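Local structure of dihydrofolate reductase, putative (Aspergillus flavus, 6DRS) at residues T8-T13 with F154-A159; I37-S42 with K232-V237; I126-V131 with E143-G148. The protein probably catalyses the NADPH-dependent reduction of dihydrofolate to tetrahydrofolate, and is seen here with NADP and a diaminoquinazoline antifolate inhibitor bound. All coordinates share one frame; numbering follows the deposited sequence.

Contact 1. Residues T8-T13 with F154-A159; sequences TLIVAT and FVIGGA. With NAP (NADP nicotinamide-adenine-dinucleotide phosphate), chain H.
The parallel pairing of Thr8-Leu9 with Phe154-Val155 belongs to the centre of the dihydrofolate reductase sheet, where strands 7-17 and 150-157 run side by side. Val155 N donates to Thr8 O at 2.7 Å, and Val155 O accepts from Ile10 N at 3.1 Å, so both polar groups of one residue are spent on the neighbouring strand. Thr8 and Phe154 project from one face of the sheet in the same direction, Thr8 CG2 lying 3.9 Å from Phe154 CE1. On the other face Leu9 CG rests 4.0 Å from Val155 CB. With CG1 of Ile10 turned anti to the backbone N (chi1 -176°), its CG2 branch is left to touch both Ile156 CG2 and the Phe154 ring. Beyond Ile10 the strands splay, and the nicotinamide end of NADP sits between Ala12 and the Gly157-Gly158 pair, as in other dihydrofolate reductases. Ala12 N meets the nicotinamide oxygen O7N at 2.8 Å in a nearly straight bond (172°), while Ala12 O receives a weak one from N7N. A cis peptide joins Gly157 to Gly158, whose N binds the phosphate oxygen O1A of NADP at 2.8 Å. The carbonyl of Ile10 turns to the inhibitor and to Tyr162.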
loop_
_atom_site.group_PDB
_atom_site.type_symbol
_atom_site.label_atom_id
_atom_site.label_comp_id
_atom_site.label_asym_id
_atom_site.label_seq_id
_atom_site.Cartn_x
_atom_site.Cartn_y
_atom_site.Cartn_z
ATOM N N THR A 8 1.615 -4.206 8.456
ATOM C CA THR A 8 0.979 -4.806 7.305
ATOM C C THR A 8 1.643 -4.260 6.032
ATOM O O THR A 8 1.619 -3.058 5.791
ATOM C CB THR A 8 -0.532 -4.546 7.339
ATOM O OG1 THR A 8 -1.036 -5.054 8.579
ATOM C CG2 THR A 8 -1.260 -5.163 6.169
ATOM N N LEU A 9 2.237 -5.153 5.245
ATOM C CA LEU A 9 2.633 -4.875 3.849
ATOM C C LEU A 9 1.415 -5.094 2.945
ATOM O O LEU A 9 0.725 -6.123 3.052
ATOM C CB LEU A 9 3.755 -5.838 3.458
ATOM C CG LEU A 9 5.118 -5.550 4.072
ATOM C CD1 LEU A 9 5.055 -5.585 5.591
ATOM C CD2 LEU A 9 6.152 -6.542 3.542
ATOM N N ILE A 10 1.102 -4.121 2.100
ATOM C CA ILE A 10 0.051 -4.315 1.126
ATOM C C ILE A 10 0.643 -4.082 -0.262
ATOM O O ILE A 10 1.374 -3.082 -0.489
ATOM C CB ILE A 10 -1.154 -3.408 1.406
ATOM C CG1 ILE A 10 -2.288 -3.693 0.426
ATOM C CG2 ILE A 10 -0.758 -1.934 1.437
ATOM C CD1 ILE A 10 -3.518 -2.856 0.652
ATOM N N VAL A 11 0.298 -4.985 -1.173
ATOM C CA VAL A 11 0.982 -5.073 -2.484
ATOM C C VAL A 11 0.035 -5.719 -3.490
ATOM O O VAL A 11 -0.811 -6.536 -3.101
ATOM C CB VAL A 11 2.286 -5.894 -2.352
ATOM C CG1 VAL A 11 1.991 -7.368 -2.111
ATOM C CG2 VAL A 11 3.230 -5.719 -3.540
ATOM N N ALA A 12 0.154 -5.337 -4.764
ATOM C CA ALA A 12 -0.429 -6.113 -5.870
ATOM C C ALA A 12 0.714 -6.822 -6.620
ATOM O O ALA A 12 1.750 -6.204 -6.895
ATOM C CB ALA A 12 -1.275 -5.238 -6.764
ATOM N N THR A 13 0.598 -8.135 -6.846
ATOM C CA THR A 13 1.625 -8.861 -7.607
ATOM C C THR A 13 1.011 -9.556 -8.829
ATOM O O THR A 13 -0.217 -9.792 -8.884
ATOM C CB THR A 13 2.441 -9.847 -6.765
ATOM O OG1 THR A 13 1.597 -10.953 -6.454
ATOM C CG2 THR A 13 3.012 -9.223 -5.521
ATOM N N PHE A 154 0.687 0.764 7.413
ATOM C CA PHE A 154 0.854 -0.045 6.224
ATOM C C PHE A 154 2.216 0.259 5.609
ATOM O O PHE A 154 2.604 1.430 5.535
ATOM C CB PHE A 154 -0.187 0.337 5.173
ATOM C CG PHE A 154 -1.565 -0.124 5.541
ATOM C CD1 PHE A 154 -1.966 -1.422 5.273
ATOM C CD2 PHE A 154 -2.429 0.717 6.240
ATOM C CE1 PHE A 154 -3.225 -1.862 5.659
ATOM C CE2 PHE A 154 -3.698 0.281 6.605
ATOM C CZ PHE A 154 -4.094 -1.008 6.314
ATOM N N VAL A 155 2.915 -0.783 5.169
ATOM C CA VAL A 155 4.078 -0.600 4.282
ATOM C C VAL A 155 3.607 -0.788 2.838
ATOM O O VAL A 155 3.191 -1.895 2.485
ATOM C CB VAL A 155 5.185 -1.600 4.630
ATOM C CG1 VAL A 155 6.308 -1.589 3.586
ATOM C CG2 VAL A 155 5.731 -1.334 6.020
ATOM N N ILE A 156 3.614 0.292 2.049
ATOM C CA ILE A 156 2.988 0.268 0.722
ATOM C C ILE A 156 4.018 0.098 -0.408
ATOM O O ILE A 156 3.628 0.228 -1.587
ATOM C CB ILE A 156 2.055 1.481 0.489
ATOM C CG1 ILE A 156 2.822 2.802 0.314
ATOM C CG2 ILE A 156 1.056 1.545 1.638
ATOM C CD1 ILE A 156 2.067 3.858 -0.455
ATOM N N GLY A 157 5.278 -0.232 -0.091
ATOM C CA GLY A 157 6.271 -0.425 -1.147
ATOM C C GLY A 157 7.317 0.686 -1.271
ATOM O O GLY A 157 7.335 1.652 -0.491
ATOM N N GLY A 158 8.222 0.543 -2.248
ATOM C CA GLY A 158 8.232 -0.615 -3.157
ATOM C C GLY A 158 9.166 -1.721 -2.692
ATOM O O GLY A 158 9.276 -2.001 -1.501
ATOM N N ALA A 159 9.838 -2.371 -3.642
ATOM C CA ALA A 159 10.628 -3.587 -3.360
ATOM C C ALA A 159 11.674 -3.322 -2.279
ATOM O O ALA A 159 11.819 -4.146 -1.404
ATOM C CB ALA A 159 11.259 -4.127 -4.624
HETATM P PA NAP H . 11.129 1.903 -3.507
HETATM O O1A NAP H . 9.732 2.433 -3.661
HETATM O O2A NAP H . 11.604 0.827 -2.600
HETATM O O5B NAP H . 12.106 3.183 -3.287
HETATM C C5B NAP H . 13.543 3.125 -3.373
HETATM C C4B NAP H . 14.028 4.417 -2.749
HETATM O O4B NAP H . 13.676 4.429 -1.364
HETATM C C3B NAP H . 15.540 4.587 -2.756
HETATM O O3B NAP H . 15.980 5.160 -3.997
HETATM C C2B NAP H . 15.750 5.524 -1.581
HETATM O O2B NAP H . 15.297 6.833 -1.918
HETATM C C1B NAP H . 14.705 5.057 -0.584
HETATM N N9A NAP H . 15.252 4.051 0.309
HETATM C C8A NAP H . 15.160 2.742 0.021
HETATM N N7A NAP H . 15.738 2.020 1.004
HETATM C C5A NAP H . 16.200 2.874 1.943
HETATM C C6A NAP H . 16.913 2.738 3.233
HETATM N N6A NAP H . 17.194 1.500 3.663
HETATM N N1A NAP H . 17.246 3.835 3.948
HETATM C C2A NAP H . 16.919 5.048 3.467
HETATM N N3A NAP H . 16.266 5.242 2.289
HETATM C C4A NAP H . 15.886 4.221 1.479
HETATM O O3 NAP H . 11.621 1.622 -5.048
HETATM P PN NAP H . 11.597 0.232 -5.901
HETATM O O1N NAP H . 11.953 -0.930 -5.073
HETATM O O2N NAP H . 12.417 0.610 -7.115
HETATM O O5D NAP H . 10.063 0.138 -6.341
HETATM C C5D NAP H . 9.463 1.159 -7.100
HETATM C C4D NAP H . 8.680 0.380 -8.134
HETATM O O4D NAP H . 7.833 -0.542 -7.447
HETATM C C3D NAP H . 7.799 1.207 -9.040
HETATM O O3D NAP H . 7.808 0.558 -10.339
HETATM C C2D NAP H . 6.450 1.078 -8.385
HETATM O O2D NAP H . 5.426 1.264 -9.330
HETATM C C1D NAP H . 6.477 -0.337 -7.851
HETATM N N1N NAP H . 5.537 -0.538 -6.728
HETATM C C2N NAP H . 4.547 -1.448 -6.888
HETATM C C3N NAP H . 3.592 -1.685 -5.878
HETATM C C7N NAP H . 2.499 -2.730 -6.087
HETATM O O7N NAP H . 1.723 -3.029 -5.173
HETATM N N7N NAP H . 2.406 -3.313 -7.297
HETATM C C4N NAP H . 3.666 -0.916 -4.699
HETATM C C5N NAP H . 4.697 0.018 -4.575
HETATM C C6N NAP H . 5.618 0.209 -5.606
HETATM P P2B NAP H . 16.322 7.967 -2.422
HETATM O O1X NAP H . 16.819 7.506 -3.785
HETATM O O2X NAP H . 15.408 9.157 -2.635
HETATM O O3X NAP H . 17.323 7.886 -1.311
#

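Contact 2. Residues I37-S42 with K232-V237; sequences IKADMS and KDEGEV. With H8A (3-{[(3R)-7,9-diamino-3-methyl-2,3-dihydrofuro[2,3-f]quinazolin-4-yl]oxy}benzonitrile), chain G.
A water bridges Ala39 and Glu234 and makes a polar link between the helix start and the hairpin: it accepts from Ala39 N at 3.0 Å and donates to Glu234 OE1 at 2.7 Å. The bend of the Glu234 chain at chi2 (-78°) swings its carboxylate back over the methyl of Ala39, with Ala39 CB 3.4 Å from Glu234 OE2. Placed by the first turn of helix 38-49, this carboxylate would probably gain from the helix dipole. Deeper in, the N-cap residue Ile37 and Val237 reach toward each other tip to tip, Ile37 CD1 standing 3.7 Å from Val237 CG2, and Val181 of strand 174-183 touches both. The partner segment is the type II' turn of a beta hairpin, linking strands 232-234 and 237-246 and closed by Val237 N to Glu234 O at 3.2 Å. The helix borders the antifolate pocket. Asp40, its CG anti to the backbone N (chi1 178°), presents OD1 to the inhibitor amine N13 at 2.6 Å, nearly straight at 175°, and OD2 lies 2.7 Å from ring nitrogen N11. Thr179 also bonds OD1, and Met41 SD approaches the inhibitor at the aryl ether carbon C14.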
loop_
_atom_site.group_PDB
_atom_site.type_symbol
_atom_site.label_atom_id
_atom_site.label_comp_id
_atom_site.label_asym_id
_atom_site.label_seq_id
_atom_site.Cartn_x
_atom_site.Cartn_y
_atom_site.Cartn_z
ATOM N N ILE A 37 -6.143 -0.937 -12.782
ATOM C CA ILE A 37 -7.209 -1.808 -12.300
ATOM C C ILE A 37 -8.050 -1.051 -11.261
ATOM O O ILE A 37 -7.642 -0.945 -10.095
ATOM C CB ILE A 37 -6.602 -3.115 -11.750
ATOM C CG1 ILE A 37 -5.601 -3.708 -12.748
ATOM C CG2 ILE A 37 -7.697 -4.103 -11.379
ATOM C CD1 ILE A 37 -4.820 -4.920 -12.280
ATOM N N LYS A 38 -9.244 -0.593 -11.639
ATOM C CA LYS A 38 -10.108 0.203 -10.723
ATOM C C LYS A 38 -10.390 -0.546 -9.412
ATOM O O LYS A 38 -10.338 0.067 -8.351
ATOM C CB LYS A 38 -11.456 0.586 -11.340
ATOM C CG LYS A 38 -11.503 1.922 -12.074
ATOM C CD LYS A 38 -11.343 1.789 -13.593
ATOM C CE LYS A 38 -11.807 3.005 -14.372
ATOM N NZ LYS A 38 -12.449 2.607 -15.651
ATOM N N ALA A 39 -10.679 -1.844 -9.472
ATOM C CA ALA A 39 -11.010 -2.588 -8.250
ATOM C C ALA A 39 -9.791 -2.670 -7.307
ATOM O O ALA A 39 -9.949 -2.576 -6.085
ATOM C CB ALA A 39 -11.560 -3.952 -8.589
ATOM N N ASP A 40 -8.580 -2.819 -7.836
ATOM C CA ASP A 40 -7.411 -2.866 -6.942
ATOM C C ASP A 40 -7.148 -1.490 -6.301
ATOM O O ASP A 40 -6.850 -1.417 -5.112
ATOM C CB ASP A 40 -6.151 -3.396 -7.622
ATOM C CG ASP A 40 -4.975 -3.363 -6.650
ATOM O OD1 ASP A 40 -5.049 -4.034 -5.603
ATOM O OD2 ASP A 40 -4.016 -2.610 -6.911
ATOM N N MET A 41 -7.247 -0.429 -7.096
ATOM C CA MET A 41 -7.072 0.968 -6.689
ATOM C C MET A 41 -8.046 1.336 -5.564
ATOM O O MET A 41 -7.649 1.958 -4.580
ATOM C CB MET A 41 -7.417 1.911 -7.843
ATOM C CG MET A 41 -6.430 1.881 -8.955
ATOM S SD MET A 41 -4.809 2.433 -8.411
ATOM C CE MET A 41 -4.102 2.766 -10.032
ATOM N N SER A 42 -9.329 1.032 -5.766
ATOM C CA SER A 42 -10.307 1.422 -4.778
ATOM C C SER A 42 -10.120 0.588 -3.495
ATOM O O SER A 42 -10.263 1.100 -2.358
ATOM C CB SER A 42 -11.714 1.389 -5.350
ATOM O OG SER A 42 -12.133 0.056 -5.594
ATOM N N LYS A 232 -12.028 -12.433 -9.612
ATOM C CA LYS A 232 -13.047 -11.508 -10.113
ATOM C C LYS A 232 -12.513 -10.899 -11.418
ATOM O O LYS A 232 -11.320 -10.624 -11.535
ATOM C CB LYS A 232 -13.269 -10.393 -9.087
ATOM C CG LYS A 232 -13.078 -10.807 -7.627
ATOM C CD LYS A 232 -12.382 -9.772 -6.753
ATOM C CE LYS A 232 -13.221 -8.522 -6.566
ATOM N NZ LYS A 232 -12.449 -7.431 -5.929
ATOM N N ASP A 233 -13.372 -10.712 -12.407
ATOM C CA ASP A 233 -12.876 -10.317 -13.712
ATOM C C ASP A 233 -12.810 -8.797 -13.745
ATOM O O ASP A 233 -13.743 -8.165 -13.336
ATOM C CB ASP A 233 -13.731 -10.878 -14.853
ATOM C CG ASP A 233 -13.394 -12.320 -15.219
ATOM O OD1 ASP A 233 -12.209 -12.733 -15.084
ATOM O OD2 ASP A 233 -14.317 -13.027 -15.642
ATOM N N GLU A 234 -11.700 -8.240 -14.202
ATOM C CA GLU A 234 -11.606 -6.805 -14.384
ATOM C C GLU A 234 -11.001 -6.537 -15.763
ATOM O O GLU A 234 -9.803 -6.317 -15.872
ATOM C CB GLU A 234 -10.767 -6.179 -13.263
ATOM C CG GLU A 234 -11.078 -6.712 -11.867
ATOM C CD GLU A 234 -12.345 -6.178 -11.194
ATOM O OE1 GLU A 234 -12.922 -5.180 -11.697
ATOM O OE2 GLU A 234 -12.759 -6.761 -10.157
ATOM N N GLY A 235 -11.826 -6.587 -16.808
ATOM C CA GLY A 235 -11.353 -6.321 -18.174
ATOM C C GLY A 235 -10.468 -7.451 -18.672
ATOM O O GLY A 235 -10.911 -8.584 -18.763
ATOM N N GLU A 236 -9.194 -7.170 -18.916
ATOM C CA GLU A 236 -8.260 -8.191 -19.414
ATOM C C GLU A 236 -7.488 -8.864 -18.273
ATOM O O GLU A 236 -6.711 -9.807 -18.539
ATOM C CB GLU A 236 -7.289 -7.594 -20.430
ATOM C CG GLU A 236 -7.874 -7.532 -21.829
ATOM C CD GLU A 236 -8.047 -6.108 -22.328
ATOM O OE1 GLU A 236 -7.301 -5.219 -21.845
ATOM O OE2 GLU A 236 -8.922 -5.887 -23.196
ATOM N N VAL A 237 -7.682 -8.417 -17.029
ATOM C CA VAL A 237 -7.092 -9.135 -15.924
ATOM C C VAL A 237 -8.191 -9.813 -15.096
ATOM O O VAL A 237 -9.346 -9.460 -15.189
ATOM C CB VAL A 237 -6.189 -8.231 -15.066
ATOM C CG1 VAL A 237 -4.929 -7.839 -15.822
ATOM C CG2 VAL A 237 -6.925 -7.009 -14.519
HETATM C C2 H8A G . -1.242 1.669 -6.145
HETATM C C3 H8A G . -2.038 0.524 -6.039
HETATM C C4 H8A G . -1.731 -0.457 -5.073
HETATM C C5 H8A G . -0.610 -0.314 -4.224
HETATM C C6 H8A G . 0.155 0.869 -4.354
HETATM C C7 H8A G . -0.154 1.805 -5.302
HETATM C C8 H8A G . -0.357 -1.287 -3.283
HETATM O O1 H8A G . -1.524 2.635 -7.062
HETATM C C10 H8A G . -2.209 -2.512 -4.006
HETATM C C14 H8A G . -2.138 3.838 -6.759
HETATM C C15 H8A G . -2.013 4.907 -7.674
HETATM C C16 H8A G . -2.630 6.138 -7.393
HETATM C C17 H8A G . -3.366 6.293 -6.203
HETATM C C18 H8A G . -3.515 5.248 -5.268
HETATM N N9 H8A G . -1.149 -2.378 -3.198
HETATM N N11 H8A G . -2.483 -1.586 -4.950
HETATM N N12 H8A G . 0.769 -1.120 -2.370
HETATM N N13 H8A G . -3.095 -3.679 -3.944
HETATM C C19 H8A G . -2.882 4.023 -5.569
HETATM C C20 H8A G . -4.217 5.424 -4.137
HETATM N N21 H8A G . -4.803 5.613 -3.108
HETATM C C22 H8A G . 0.790 2.917 -5.273
HETATM C C23 H8A G . 1.841 2.385 -4.294
HETATM O O24 H8A G . 1.263 1.245 -3.633
HETATM C C25 H8A G . 0.151 4.062 -4.517
HETATM O O HOH W 1 -11.162 -3.147 -12.114
#

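Contact 3. Residues I126-V131 with E143-G148; sequences ITDAIV and EEKFKG
Charge comes first where Lys145, on the last turn of helix 135-146, reaches Asp128 at the start of strand 128-132. Lys145 NZ donates to Asp128 OD2 at 2.9 Å in a salt bridge, meeting the oxygen on its syn side, 22° out of the carboxylate plane. The lysine spans the gap because its chain is extended throughout, from chi1 at -179° onward. A second salt bridge, Lys147 NZ to Glu144 OE2 at 3.3 Å, links the last helical turn to the residue that follows it.

Aromatic contact is made by Phe146. Asp128 OD2 lies at the edge of its ring, in plane, 3.3 Å from Phe146 CZ, and the carboxylate and ring planes stand 70° apart. Lys145 CG lies over one face of that ring, 3.7 Å above the plane and offset toward the rim.

The apolar pair is Ile126 CD1 with Phe146 CE1, 3.9 Å apart; the Ile130 CG2 methyl flanks the ammonium, 4.2 Å from Lys145 NZ. The end of the helix of a beta-alpha-beta crossover, strands 128-132 and 150-157, packs here on its first strand; Ile81 also touches the ring.

One oxygen, Asp128 OD2, thus serves both the ammonium and the ring edge. The lysine and the slightly positive rim of the phenyl ring would probably both stabilise the ionised carboxylate, while Arg104 approaches OD1 in a weaker, long ion pair.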
loop_
_atom_site.group_PDB
_atom_site.type_symbol
_atom_site.label_atom_id
_atom_site.label_comp_id
_atom_site.label_asym_id
_atom_site.label_seq_id
_atom_site.Cartn_x
_atom_site.Cartn_y
_atom_site.Cartn_z
ATOM N N ILE A 126 -6.870 12.541 8.933
ATOM C CA ILE A 126 -6.247 13.767 8.426
ATOM C C ILE A 126 -5.230 13.419 7.327
ATOM O O ILE A 126 -4.910 12.257 7.121
ATOM C CB ILE A 126 -5.677 14.634 9.567
ATOM C CG1 ILE A 126 -4.675 13.897 10.448
ATOM C CG2 ILE A 126 -6.827 15.203 10.395
ATOM C CD1 ILE A 126 -3.317 13.763 9.843
ATOM N N THR A 127 -4.768 14.420 6.587
ATOM C CA THR A 127 -3.757 14.204 5.534
ATOM C C THR A 127 -2.441 14.831 5.994
ATOM O O THR A 127 -2.425 16.020 6.363
ATOM C CB THR A 127 -4.192 14.910 4.251
ATOM O OG1 THR A 127 -5.498 14.439 3.913
ATOM C CG2 THR A 127 -3.227 14.693 3.108
ATOM N N ASP A 128 -1.370 14.046 5.989
ATOM C CA ASP A 128 -0.062 14.569 6.302
ATOM C C ASP A 128 1.003 13.875 5.431
ATOM O O ASP A 128 0.760 12.784 4.897
ATOM C CB ASP A 128 0.268 14.360 7.776
ATOM C CG ASP A 128 1.387 15.258 8.292
ATOM O OD1 ASP A 128 1.665 16.299 7.655
ATOM O OD2 ASP A 128 1.993 14.896 9.314
ATOM N N ALA A 129 2.192 14.482 5.337
ATOM C CA ALA A 129 3.355 13.844 4.726
ATOM C C ALA A 129 4.590 14.194 5.540
ATOM O O ALA A 129 4.782 15.354 5.878
ATOM C CB ALA A 129 3.512 14.281 3.300
ATOM N N ILE A 130 5.398 13.190 5.841
ATOM C CA ILE A 130 6.655 13.396 6.528
ATOM C C ILE A 130 7.743 12.523 5.881
ATOM O O ILE A 130 7.452 11.488 5.272
ATOM C CB ILE A 130 6.511 13.110 8.027
ATOM C CG1 ILE A 130 6.310 11.622 8.291
ATOM C CG2 ILE A 130 5.361 13.918 8.598
ATOM C CD1 ILE A 130 5.802 11.316 9.695
ATOM N N VAL A 131 9.000 12.925 6.058
ATOM C CA VAL A 131 10.124 12.274 5.377
ATOM C C VAL A 131 11.077 11.747 6.444
ATOM O O VAL A 131 11.411 12.488 7.310
ATOM C CB VAL A 131 10.845 13.289 4.473
ATOM C CG1 VAL A 131 12.042 12.659 3.769
ATOM C CG2 VAL A 131 9.895 13.961 3.489
ATOM N N GLU A 143 5.107 7.259 15.267
ATOM C CA GLU A 143 4.700 6.989 16.656
ATOM C C GLU A 143 4.848 8.281 17.475
ATOM O O GLU A 143 3.892 8.730 18.101
ATOM C CB GLU A 143 5.510 5.841 17.261
ATOM C CG GLU A 143 4.925 4.461 16.995
ATOM C CD GLU A 143 5.937 3.342 16.752
ATOM O OE1 GLU A 143 7.154 3.575 16.961
ATOM O OE2 GLU A 143 5.517 2.232 16.347
ATOM N N GLU A 144 6.026 8.899 17.403
ATOM C CA GLU A 144 6.332 10.125 18.144
ATOM C C GLU A 144 5.381 11.267 17.750
ATOM O O GLU A 144 4.899 11.982 18.630
ATOM C CB GLU A 144 7.812 10.488 18.008
ATOM C CG GLU A 144 8.144 11.911 18.433
ATOM C CD GLU A 144 8.366 12.120 19.926
ATOM O OE1 GLU A 144 9.447 12.636 20.296
ATOM O OE2 GLU A 144 7.460 11.768 20.721
ATOM N N LYS A 145 5.088 11.458 16.466
ATOM C CA LYS A 145 4.292 12.619 16.087
ATOM C C LYS A 145 2.811 12.386 16.416
ATOM O O LYS A 145 2.118 13.323 16.797
ATOM C CB LYS A 145 4.506 13.034 14.627
ATOM C CG LYS A 145 3.714 14.266 14.203
ATOM C CD LYS A 145 4.043 14.869 12.828
ATOM C CE LYS A 145 3.036 15.935 12.437
ATOM N NZ LYS A 145 3.360 16.638 11.172
ATOM N N PHE A 146 2.302 11.168 16.278
ATOM C CA PHE A 146 0.845 11.042 16.256
ATOM C C PHE A 146 0.293 10.406 17.533
ATOM O O PHE A 146 -0.867 10.619 17.835
ATOM C CB PHE A 146 0.344 10.424 14.951
ATOM C CG PHE A 146 0.373 11.402 13.806
ATOM C CD1 PHE A 146 -0.652 12.329 13.641
ATOM C CD2 PHE A 146 1.451 11.427 12.926
ATOM C CE1 PHE A 146 -0.620 13.247 12.602
ATOM C CE2 PHE A 146 1.483 12.352 11.891
ATOM C CZ PHE A 146 0.453 13.253 11.734
ATOM N N LYS A 147 1.116 9.640 18.254
ATOM C CA LYS A 147 0.729 9.043 19.563
ATOM C C LYS A 147 -0.518 8.167 19.394
ATOM O O LYS A 147 -0.497 7.230 18.604
ATOM C CB LYS A 147 0.520 10.103 20.651
ATOM C CG LYS A 147 1.690 11.045 20.875
ATOM C CD LYS A 147 2.851 10.417 21.593
ATOM C CE LYS A 147 3.876 11.461 21.987
ATOM N NZ LYS A 147 5.016 10.823 22.686
ATOM N N GLY A 148 -1.583 8.468 20.150
ATOM C CA GLY A 148 -2.809 7.645 20.156
ATOM C C GLY A 148 -3.753 8.023 19.027
ATOM O O GLY A 148 -4.791 7.380 18.846
#

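How the contacts relate
The three contacts illustrate how chemistry follows depth in one fold. Contact 1 is wholly buried near the centre of the chain and relies on main-chain hydrogen bonds and apolar side chains; contact 2 is partly buried, pairing apolar packing with a water bridge; contact 3 lies at the surface, where a salt bridge takes the lead. All reach the same sheet. Contacts 1 and 2 touch directly, Ala12 CB lying 3.8 Å from Asp40 OD2, and between them border the inhibitor. Contact 3 meets neither: its centre is about 19 Å from that of contact 1, although helix 135-146 leads in the chain to strand 150-157, and about 31 Å from that of contact 2.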